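Local coordinates for protein acetyltransferase (Sinorhizobium meliloti, PDB 4JXR) that probably transfers the acetyl group of acetyl-CoA to an acceptor substrate, as a GNAT-superfamily enzyme assigned as a phosphinothricin acetyltransferase, at residues A[22-27]-A[88-93]; A[130-135]-A[158-163]. All coordinates share one frame; numbering follows the deposited sequence.

Contact 1. Residues A[22-27]-A[88-93]; sequences RESVLN and SIYLSP
The Y90 ring presents its edge, not a face, to helix segment 22-27: S24 CB stands 3.8 Å from Y90 CD1, and in one of the two conformers of S24 its OG lies near the ring plane, 3.4 Å from Y90 CE1. That hydroxyl approach holds for this conformer alone, whereas the CB contact depends less on the choice. No hydrogen bond crosses the contact. Y21 meets the ring edge-to-face, and Y69 meets it with the planes about 30° apart. In this GNAT fold the C-terminal end of helix 14-27 packs on the end of strand 84-91 and on P93 just beyond it; I89 and L91 of the strand belong to the acetyl-CoA site, and L91 points away from the helix and touches helix 100-115. The second flat group is the E23 carboxylate, whose CD comes within 4.0 Å of P93 CG as the two side chains slide past each other in opposite directions. The bend at chi2 (-74°) sets this carboxylate beside the P93 ring and within reach of N27. Its OE2 accepts a nearly straight bond from N27 ND2 (3.0 Å, 172°), arriving from above the carboxylate plane, while OE1 forms a salt bridge with R96, which also bonds L91 O.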
loop_
_atom_site.group_PDB
_atom_site.type_symbol
_atom_site.label_atom_id
_atom_site.label_comp_id
_atom_site.label_asym_id
_atom_site.label_seq_id
_atom_site.Cartn_x
_atom_site.Cartn_y
_atom_site.Cartn_z
ATOM N N ARG A 22 4.277 6.356 19.887
ATOM C CA ARG A 22 5.690 6.153 20.193
ATOM C C ARG A 22 5.929 4.767 20.836
ATOM O O ARG A 22 6.864 4.042 20.463
ATOM C CB ARG A 22 6.176 7.258 21.129
ATOM C CG ARG A 22 7.599 7.057 21.650
ATOM C CD ARG A 22 8.086 8.230 22.524
ATOM N NE ARG A 22 9.537 8.116 22.758
ATOM C CZ ARG A 22 10.473 8.681 22.003
ATOM N NH1 ARG A 22 10.149 9.477 20.982
ATOM N NH2 ARG A 22 11.740 8.457 22.293
ATOM N N GLU A 23 5.088 4.414 21.809
ATOM C CA GLU A 23 5.260 3.152 22.521
ATOM C C GLU A 23 5.105 2.022 21.505
ATOM O O GLU A 23 5.824 0.994 21.570
ATOM C CB GLU A 23 4.259 3.064 23.668
ATOM C CG GLU A 23 4.447 1.873 24.599
ATOM C CD GLU A 23 4.026 0.511 24.074
ATOM O OE1 GLU A 23 3.056 0.336 23.249
ATOM O OE2 GLU A 23 4.641 -0.449 24.647
ATOM N N SER A 24 4.133 2.130 20.595
ATOM C CA SER A 24 3.930 1.101 19.568
ATOM C C SER A 24 5.114 1.014 18.621
ATOM O O SER A 24 5.574 -0.094 18.259
ATOM C CB SER A 24 2.662 1.404 18.780
ATOM O OG SER A 24 2.372 0.388 17.813
ATOM N N VAL A 25 5.640 2.154 18.209
ATOM C CA VAL A 25 6.781 2.158 17.319
ATOM C C VAL A 25 7.968 1.450 17.970
ATOM O O VAL A 25 8.651 0.660 17.328
ATOM C CB VAL A 25 7.164 3.598 16.906
ATOM C CG1 VAL A 25 8.536 3.636 16.238
ATOM C CG2 VAL A 25 6.105 4.182 15.979
ATOM N N LEU A 26 8.223 1.751 19.244
ATOM C CA LEU A 26 9.383 1.208 19.932
ATOM C C LEU A 26 9.220 -0.214 20.354
ATOM O O LEU A 26 10.251 -0.949 20.326
ATOM C CB LEU A 26 9.703 2.053 21.145
ATOM C CG LEU A 26 10.129 3.476 20.851
ATOM C CD1 LEU A 26 10.247 4.316 22.128
ATOM C CD2 LEU A 26 11.418 3.528 20.054
ATOM N N ASN A 27 8.050 -0.658 20.780
ATOM C CA ASN A 27 7.904 -1.951 21.398
ATOM C C ASN A 27 7.114 -2.968 20.611
ATOM O O ASN A 27 7.161 -4.143 20.952
ATOM C CB ASN A 27 7.301 -1.752 22.769
ATOM C CG ASN A 27 8.241 -0.938 23.702
ATOM O OD1 ASN A 27 9.496 -0.981 23.590
ATOM N ND2 ASN A 27 7.643 -0.235 24.634
ATOM N N SER A 88 -6.605 1.838 11.175
ATOM C CA SER A 88 -5.449 1.843 12.060
ATOM C C SER A 88 -5.941 2.027 13.468
ATOM O O SER A 88 -6.764 2.887 13.743
ATOM C CB SER A 88 -4.536 3.006 11.726
ATOM O OG SER A 88 -3.948 2.857 10.428
ATOM N N ILE A 89 -5.483 1.189 14.401
ATOM C CA ILE A 89 -5.916 1.184 15.790
ATOM C C ILE A 89 -4.706 1.051 16.677
ATOM O O ILE A 89 -3.920 0.131 16.503
ATOM C CB ILE A 89 -6.861 0.021 16.073
ATOM C CG1 ILE A 89 -8.043 -0.015 15.138
ATOM C CG2 ILE A 89 -7.330 0.058 17.537
ATOM C CD1 ILE A 89 -8.797 -1.288 15.272
ATOM N N TYR A 90 -4.580 1.922 17.683
ATOM C CA TYR A 90 -3.466 1.881 18.645
ATOM C C TYR A 90 -3.999 2.073 20.042
ATOM O O TYR A 90 -4.594 3.078 20.361
ATOM C CB TYR A 90 -2.420 2.941 18.324
ATOM C CG TYR A 90 -1.746 2.661 16.998
ATOM C CD1 TYR A 90 -0.663 1.834 16.937
ATOM C CD2 TYR A 90 -2.187 3.229 15.823
ATOM C CE1 TYR A 90 -0.078 1.513 15.727
ATOM C CE2 TYR A 90 -1.596 2.890 14.593
ATOM C CZ TYR A 90 -0.569 2.012 14.583
ATOM O OH TYR A 90 0.022 1.689 13.375
ATOM N N LEU A 91 -3.754 1.090 20.899
ATOM C CA LEU A 91 -4.129 1.125 22.303
ATOM C C LEU A 91 -2.904 1.238 23.168
ATOM O O LEU A 91 -1.940 0.506 22.973
ATOM C CB LEU A 91 -4.807 -0.191 22.667
ATOM C CG LEU A 91 -6.094 -0.475 21.966
ATOM C CD1 LEU A 91 -6.652 -1.830 22.364
ATOM C CD2 LEU A 91 -7.113 0.601 22.197
ATOM N N SER A 92 -2.952 2.082 24.172
ATOM C CA SER A 92 -1.936 2.076 25.226
ATOM C C SER A 92 -2.001 0.736 25.940
ATOM O O SER A 92 -3.048 0.065 25.988
ATOM C CB SER A 92 -2.172 3.193 26.194
ATOM O OG SER A 92 -3.329 3.038 26.918
ATOM N N PRO A 93 -0.877 0.317 26.562
ATOM C CA PRO A 93 -0.889 -0.973 27.262
ATOM C C PRO A 93 -2.038 -1.095 28.244
ATOM O O PRO A 93 -2.655 -2.179 28.312
ATOM C CB PRO A 93 0.461 -0.984 27.953
ATOM C CG PRO A 93 1.345 -0.267 26.959
ATOM C CD PRO A 93 0.482 0.879 26.493
#

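Contact 2. Residues A[130-135]-A[158-163]; sequences SSIALH and DTAFMQ
I132 and M162, a selenomethionine, bring helix 129-137 against strand 155-165 in the C-terminal half of the GNAT fold. The short axes run almost parallel, 6° apart at a closest approach of 9.9 Å, so the helix lies along the strand. Apolar packing carries most of the contact. The side chains of I132 and M162 cross at about a right angle, with I132 CG2 3.9 Å from M162 SE, while the other branch of I132 extends its CD1 to 4.0 Å from A160 CB. The M162 chain bends at chi3 (74°), which turns its methyl toward the helix backbone: M162 CE stands 3.6 Å from I132 O. M162 SE also touches H135 CB at 3.7 Å; the H135 ring itself is approached obliquely, its centroid 5.3 Å from SE. No hydrogen bond crosses between the segments. The imidazole is held by both nitrogens, NE2 to D87 OD2 on strand 84-91 and ND1 to S131 O in its own helix; F140 adds an edge-to-face ring contact. S131 O takes two donors, H135 N and H135 ND1, from opposite faces of its carbonyl plane. The ND1 bond measures 2.8 Å between H135 ND1 and S131 O, with ND1 above that plane and the oxygen 2° from the imidazole plane.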
loop_
_atom_site.group_PDB
_atom_site.type_symbol
_atom_site.label_atom_id
_atom_site.label_comp_id
_atom_site.label_asym_id
_atom_site.label_seq_id
_atom_site.Cartn_x
_atom_site.Cartn_y
_atom_site.Cartn_z
ATOM N N SER A 130 -3.606 -11.586 17.890
ATOM C CA SER A 130 -4.607 -10.859 18.614
ATOM C C SER A 130 -5.291 -9.822 17.738
ATOM O O SER A 130 -6.482 -9.584 17.870
ATOM C CB SER A 130 -4.011 -10.233 19.849
ATOM O OG SER A 130 -3.613 -11.302 20.722
ATOM N N SER A 131 -4.545 -9.179 16.863
ATOM C CA SER A 131 -5.116 -8.191 15.944
ATOM C C SER A 131 -5.946 -8.885 14.862
ATOM O O SER A 131 -7.022 -8.405 14.487
ATOM C CB SER A 131 -4.011 -7.367 15.310
ATOM O OG SER A 131 -4.574 -6.439 14.416
ATOM N N ILE A 132 -5.470 -10.010 14.341
ATOM C CA ILE A 132 -6.260 -10.774 13.407
ATOM C C ILE A 132 -7.617 -11.115 14.001
ATOM O O ILE A 132 -8.655 -10.986 13.364
ATOM C CB ILE A 132 -5.473 -12.007 12.905
ATOM C CG1 ILE A 132 -4.266 -11.588 12.072
ATOM C CG2 ILE A 132 -6.375 -12.948 12.141
ATOM C CD1 ILE A 132 -3.393 -12.736 11.624
ATOM N N ALA A 133 -7.605 -11.581 15.259
ATOM C CA ALA A 133 -8.825 -12.019 15.929
ATOM C C ALA A 133 -9.778 -10.836 16.180
ATOM O O ALA A 133 -10.977 -10.990 16.068
ATOM C CB ALA A 133 -8.499 -12.730 17.220
ATOM N N LEU A 134 -9.232 -9.699 16.576
ATOM C CA LEU A 134 -10.060 -8.500 16.730
ATOM C C LEU A 134 -10.827 -8.180 15.466
ATOM O O LEU A 134 -12.009 -7.905 15.474
ATOM C CB LEU A 134 -9.147 -7.312 17.128
ATOM C CG LEU A 134 -9.825 -5.929 17.049
ATOM C CD1 LEU A 134 -11.013 -5.814 17.978
ATOM C CD2 LEU A 134 -8.793 -4.841 17.300
ATOM N N HIS A 135 -10.090 -8.199 14.350
ATOM C CA HIS A 135 -10.724 -7.897 13.076
ATOM C C HIS A 135 -11.721 -8.980 12.686
ATOM O O HIS A 135 -12.807 -8.677 12.214
ATOM C CB HIS A 135 -9.676 -7.674 12.004
ATOM C CG HIS A 135 -8.952 -6.367 12.146
ATOM N ND1 HIS A 135 -7.924 -6.150 13.028
ATOM C CD2 HIS A 135 -9.169 -5.183 11.560
ATOM C CE1 HIS A 135 -7.548 -4.871 12.952
ATOM N NE2 HIS A 135 -8.292 -4.262 12.060
ATOM N N ASP A 158 5.754 -11.372 8.992
ATOM C CA ASP A 158 4.664 -11.538 8.031
ATOM C C ASP A 158 3.695 -10.361 8.164
ATOM O O ASP A 158 3.558 -9.781 9.248
ATOM C CB ASP A 158 3.949 -12.844 8.268
ATOM C CG ASP A 158 4.834 -14.076 8.139
ATOM O OD1 ASP A 158 5.880 -14.038 7.495
ATOM O OD2 ASP A 158 4.398 -15.121 8.701
ATOM N N THR A 159 2.995 -10.071 7.078
ATOM C CA THR A 159 2.018 -8.998 7.072
ATOM C C THR A 159 0.683 -9.569 6.592
ATOM O O THR A 159 0.621 -10.077 5.489
ATOM C CB THR A 159 2.475 -7.835 6.180
ATOM O OG1 THR A 159 3.821 -7.465 6.533
ATOM C CG2 THR A 159 1.584 -6.638 6.357
ATOM N N ALA A 160 -0.339 -9.534 7.431
ATOM C CA ALA A 160 -1.633 -10.123 7.081
ATOM C C ALA A 160 -2.544 -9.066 6.491
ATOM O O ALA A 160 -2.542 -7.924 6.916
ATOM C CB ALA A 160 -2.296 -10.738 8.283
ATOM N N PHE A 161 -3.314 -9.447 5.491
ATOM C CA PHE A 161 -4.309 -8.571 4.849
ATOM C C PHE A 161 -5.678 -9.145 5.122
ATOM O O PHE A 161 -5.924 -10.327 4.837
ATOM C CB PHE A 161 -4.082 -8.512 3.355
ATOM C CG PHE A 161 -2.875 -7.649 2.978
ATOM C CD1 PHE A 161 -1.579 -7.954 3.366
ATOM C CD2 PHE A 161 -3.039 -6.506 2.306
ATOM C CE1 PHE A 161 -0.495 -7.148 3.025
ATOM C CE2 PHE A 161 -1.937 -5.690 1.958
ATOM C CZ PHE A 161 -0.698 -6.050 2.361
HETATM N N MSE A 162 -6.564 -8.329 5.657
HETATM C CA MSE A 162 -7.945 -8.741 5.919
HETATM C C MSE A 162 -8.879 -7.727 5.304
HETATM O O MSE A 162 -8.503 -6.575 5.078
HETATM C CB MSE A 162 -8.219 -8.841 7.398
HETATM C CG MSE A 162 -7.192 -9.741 8.118
HETATM SE SE MSE A 162 -7.655 -10.014 9.969
HETATM C CE MSE A 162 -9.129 -11.219 9.759
ATOM N N GLN A 163 -10.123 -8.122 5.080
ATOM C CA GLN A 163 -11.073 -7.230 4.392
ATOM C C GLN A 163 -12.481 -7.488 4.914
ATOM O O GLN A 163 -12.840 -8.622 5.188
ATOM C CB GLN A 163 -11.021 -7.434 2.893
ATOM C CG GLN A 163 -11.796 -6.433 2.083
ATOM C CD GLN A 163 -11.557 -6.593 0.605
ATOM O OE1 GLN A 163 -10.550 -7.143 0.181
ATOM N NE2 GLN A 163 -12.483 -6.085 -0.162
#

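Along the chain the two contacts are in series, neither nesting nor crossing. Contact 1 closes first: after helix 14-27 the chain passes through helix 39-51 and strands 56-60 and 66-74 before strand 84-91 returns to the helix, 60 residues intervening. Helix 100-115 and strand 119-125 then lead to contact 2, where 22 residues, mostly strand 141-152, separate helix 129-137 from strand 155-165. Both contacts set a helix against the same mixed sheet, on opposite faces: Y90 points toward helix 14-27, while its neighbour I89 turns to the other side. Their centres are 16 Å apart, yet I89 CD1 of contact 1 packs 4.1 Å from L134 CD2 of contact 2, beside the acetyl-CoA site.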